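Local coordinates for protein ectonucleoside triphosphate diphosphohydrolase 4 (Homo sapiens, PDB 6WG5) that belongs to the GDA1/CD39 family, whose members share a two-domain actin-like fold, at residues K411-T416 and H437-Q442. Sequence-based numbering, arbitrary orientation.
Sequences KDYCAT and HRLKYQ
Y413, on the last turn of helix 403-414, reaches across to helix 436-456 and carries the whole contact, its ring meeting L439 and Q442. CG stands anti to the backbone N (chi1 177°), which extends the ring toward the second helix with the hydroxyl foremost. One hydrogen bond crosses the interface: Y413 OH donates to the backbone O of L439 at 2.6 Å. The hydroxyl approaches in the carbonyl plane on a lone pair, with a C=O...donor angle of 112°, and the carbonyl oxygen in turn lies at the edge of the ring, in its plane.

The apolar part comes from L439 and Q442. L439 crosses the tyrosine at about a right angle and brings CD1 to 4.2 Å from Y413 CZ. The aliphatic start of Q442 packs against the CD2-CE2 side of the ring, with Q442 CG 3.5 Å from Y413 CE2. A bend at chi2 turns the amide away from this apolar patch, and its plane stands 81° from that of the ring. R438 NH1 holds Q442 OE1 at 2.9 Å, while Q442 NE2 bonds to the backbone O of C390; the guanidinium also forms a salt bridge to E386 through NH2.

Just beside the tyrosine, C414 is joined to C443 by a disulfide, a covalent tie between the same two helices. L421, on helix 418-427, and L395 add further cover to the Y413 ring. On the first helix's side, T416 OG1 bonds back to D412 O at 2.7 Å, four residues earlier. The chemistry implies a buried helix-helix junction in which the phenol's polar end is satisfied by a main-chain carbonyl, its ring is lined by aliphatic carbons, and the neighbouring disulfide ties the same two helices together covalently.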
ATOM      1  N   LYS A 411      21.761  13.603  -8.442  1.00 39.12           N
ATOM      2  CA  LYS A 411      22.977  14.339  -8.117  1.00 38.04           C
ATOM      3  C   LYS A 411      22.934  15.748  -8.693  1.00 36.28           C
ATOM      4  O   LYS A 411      23.302  16.716  -8.016  1.00 40.28           O
ATOM      5  CB  LYS A 411      24.206  13.593  -8.640  1.00 46.54           C
ATOM      6  CG  LYS A 411      25.114  13.057  -7.545  1.00 54.12           C
ATOM      7  CD  LYS A 411      26.386  12.419  -8.100  1.00 57.57           C
ATOM      8  CE  LYS A 411      26.175  10.960  -8.487  1.00 58.31           C
ATOM      9  NZ  LYS A 411      27.462  10.206  -8.531  1.00 58.19           N
ATOM     10  N   ASP A 412      22.484  15.884  -9.943  1.00 30.81           N
ATOM     11  CA  ASP A 412      22.483  17.189 -10.593  1.00 29.17           C
ATOM     12  C   ASP A 412      21.484  18.135  -9.938  1.00 29.58           C
ATOM     13  O   ASP A 412      21.759  19.331  -9.789  1.00 28.72           O
ATOM     14  CB  ASP A 412      22.182  17.029 -12.084  1.00 33.60           C
ATOM     15  CG  ASP A 412      23.320  16.367 -12.842  1.00 42.79           C
ATOM     16  OD1 ASP A 412      24.471  16.424 -12.358  1.00 42.49           O
ATOM     17  OD2 ASP A 412      23.065  15.793 -13.923  1.00 48.89           O
ATOM     18  N   TYR A 413      20.318  17.623  -9.540  1.00 29.13           N
ATOM     19  CA  TYR A 413      19.339  18.465  -8.859  1.00 28.57           C
ATOM     20  C   TYR A 413      19.910  19.022  -7.559  1.00 31.41           C
ATOM     21  O   TYR A 413      19.779  20.217  -7.271  1.00 31.28           O
ATOM     22  CB  TYR A 413      18.057  17.671  -8.593  1.00 25.99           C
ATOM     23  CG  TYR A 413      17.008  18.450  -7.826  1.00 23.21           C
ATOM     24  CD1 TYR A 413      16.067  19.225  -8.489  1.00 22.28           C
ATOM     25  CD2 TYR A 413      16.964  18.412  -6.436  1.00 21.60           C
ATOM     26  CE1 TYR A 413      15.110  19.940  -7.793  1.00 22.05           C
ATOM     27  CE2 TYR A 413      16.012  19.127  -5.731  1.00 22.97           C
ATOM     28  CZ  TYR A 413      15.088  19.890  -6.415  1.00 24.78           C
ATOM     29  OH  TYR A 413      14.137  20.605  -5.722  1.00 27.97           O
ATOM     30  N   CYS A 414      20.559  18.167  -6.765  1.00 38.01           N
ATOM     31  CA  CYS A 414      21.066  18.596  -5.465  1.00 41.50           C
ATOM     32  C   CYS A 414      22.180  19.623  -5.605  1.00 43.35           C
ATOM     33  O   CYS A 414      22.277  20.552  -4.796  1.00 39.30           O
ATOM     34  CB  CYS A 414      21.546  17.380  -4.671  1.00 44.52           C
ATOM     35  SG  CYS A 414      20.179  16.287  -4.294  1.00 54.84           S
ATOM     36  N   ALA A 415      23.026  19.475  -6.620  1.00 36.05           N
ATOM     37  CA  ALA A 415      24.136  20.394  -6.823  1.00 35.07           C
ATOM     38  C   ALA A 415      23.708  21.723  -7.433  1.00 39.11           C
ATOM     39  O   ALA A 415      24.565  22.583  -7.660  1.00 44.59           O
ATOM     40  CB  ALA A 415      25.196  19.738  -7.712  1.00 35.38           C
ATOM     41  N   THR A 416      22.418  21.916  -7.700  1.00 41.81           N
ATOM     42  CA  THR A 416      21.920  23.154  -8.282  1.00 40.05           C
ATOM     43  C   THR A 416      21.625  24.156  -7.173  1.00 38.23           C
ATOM     44  O   THR A 416      20.981  23.814  -6.177  1.00 38.80           O
ATOM     45  CB  THR A 416      20.658  22.892  -9.107  1.00 39.39           C
ATOM     46  OG1 THR A 416      20.943  21.927 -10.126  1.00 43.33           O
ATOM     47  CG2 THR A 416      20.154  24.177  -9.761  1.00 38.51           C
ATOM     48  N   HIS A 437       7.820  22.319  -0.370  1.00 30.05           N
ATOM     49  CA  HIS A 437       8.325  21.232   0.463  1.00 23.31           C
ATOM     50  C   HIS A 437       9.014  20.173  -0.390  1.00 28.41           C
ATOM     51  O   HIS A 437      10.087  19.675  -0.031  1.00 26.20           O
ATOM     52  CB  HIS A 437       7.176  20.620   1.265  1.00 25.32           C
ATOM     53  CG  HIS A 437       7.617  19.647   2.313  1.00 25.61           C
ATOM     54  ND1 HIS A 437       7.994  18.354   2.020  1.00 25.16           N
ATOM     55  CD2 HIS A 437       7.730  19.775   3.657  1.00 26.58           C
ATOM     56  CE1 HIS A 437       8.327  17.730   3.135  1.00 30.40           C
ATOM     57  NE2 HIS A 437       8.177  18.570   4.143  1.00 31.86           N
ATOM     58  N   ARG A 438       8.411  19.817  -1.527  1.00 21.06           N
ATOM     59  CA  ARG A 438       9.053  18.888  -2.449  1.00 23.26           C
ATOM     60  C   ARG A 438      10.380  19.446  -2.949  1.00 25.18           C
ATOM     61  O   ARG A 438      11.383  18.725  -3.015  1.00 28.05           O
ATOM     62  CB  ARG A 438       8.116  18.591  -3.621  1.00 22.97           C
ATOM     63  CG  ARG A 438       8.780  17.958  -4.840  1.00 24.70           C
ATOM     64  CD  ARG A 438       9.496  16.665  -4.497  1.00 25.81           C
ATOM     65  NE  ARG A 438       8.648  15.744  -3.746  1.00 27.94           N
ATOM     66  CZ  ARG A 438       9.064  14.587  -3.240  1.00 27.97           C
ATOM     67  NH1 ARG A 438      10.324  14.195  -3.401  1.00 26.42           N
ATOM     68  NH2 ARG A 438       8.218  13.819  -2.565  1.00 29.03           N
ATOM     69  N   LEU A 439      10.404  20.733  -3.302  1.00 27.11           N
ATOM     70  CA  LEU A 439      11.624  21.336  -3.825  1.00 30.80           C
ATOM     71  C   LEU A 439      12.743  21.304  -2.790  1.00 30.71           C
ATOM     72  O   LEU A 439      13.917  21.113  -3.134  1.00 26.43           O
ATOM     73  CB  LEU A 439      11.339  22.775  -4.260  1.00 27.88           C
ATOM     74  CG  LEU A 439      12.360  23.413  -5.201  1.00 26.09           C
ATOM     75  CD1 LEU A 439      12.190  22.882  -6.622  1.00 28.41           C
ATOM     76  CD2 LEU A 439      12.235  24.926  -5.172  1.00 26.78           C
ATOM     77  N   LYS A 440      12.398  21.480  -1.515  1.00 31.94           N
ATOM     78  CA  LYS A 440      13.402  21.585  -0.464  1.00 28.36           C
ATOM     79  C   LYS A 440      13.923  20.220  -0.030  1.00 29.64           C
ATOM     80  O   LYS A 440      15.126  20.063   0.208  1.00 34.67           O
ATOM     81  CB  LYS A 440      12.810  22.334   0.727  1.00 26.16           C
ATOM     82  CG  LYS A 440      13.670  22.354   1.975  1.00 28.46           C
ATOM     83  CD  LYS A 440      13.114  23.364   2.969  1.00 30.91           C
ATOM     84  CE  LYS A 440      13.832  23.326   4.305  1.00 34.61           C
ATOM     85  NZ  LYS A 440      13.120  24.171   5.309  1.00 38.09           N
ATOM     86  N   TYR A 441      13.045  19.224   0.077  1.00 24.54           N
ATOM     87  CA  TYR A 441      13.404  17.930   0.646  1.00 23.26           C
ATOM     88  C   TYR A 441      13.556  16.838  -0.407  1.00 22.53           C
ATOM     89  O   TYR A 441      13.715  15.666  -0.047  1.00 24.07           O
ATOM     90  CB  TYR A 441      12.365  17.520   1.693  1.00 20.36           C
ATOM     91  CG  TYR A 441      12.334  18.460   2.875  1.00 19.93           C
ATOM     92  CD1 TYR A 441      13.371  18.476   3.797  1.00 30.11           C
ATOM     93  CD2 TYR A 441      11.275  19.337   3.066  1.00 25.89           C
ATOM     94  CE1 TYR A 441      13.358  19.336   4.875  1.00 28.51           C
ATOM     95  CE2 TYR A 441      11.251  20.204   4.148  1.00 26.88           C
ATOM     96  CZ  TYR A 441      12.296  20.198   5.048  1.00 28.27           C
ATOM     97  OH  TYR A 441      12.288  21.053   6.129  1.00 32.62           O
ATOM     98  N   GLN A 442      13.524  17.192  -1.694  1.00 26.38           N
ATOM     99  CA  GLN A 442      13.752  16.202  -2.743  1.00 30.33           C
ATOM    100  C   GLN A 442      15.085  15.491  -2.552  1.00 29.14           C
ATOM    101  O   GLN A 442      15.180  14.273  -2.741  1.00 27.00           O
ATOM    102  CB  GLN A 442      13.701  16.877  -4.117  1.00 28.15           C
ATOM    103  CG  GLN A 442      14.379  16.101  -5.255  1.00 26.99           C
ATOM    104  CD  GLN A 442      13.610  14.862  -5.675  1.00 26.27           C
ATOM    105  OE1 GLN A 442      12.416  14.732  -5.405  1.00 27.49           O
ATOM    106  NE2 GLN A 442      14.295  13.944  -6.344  1.00 24.57           N
TER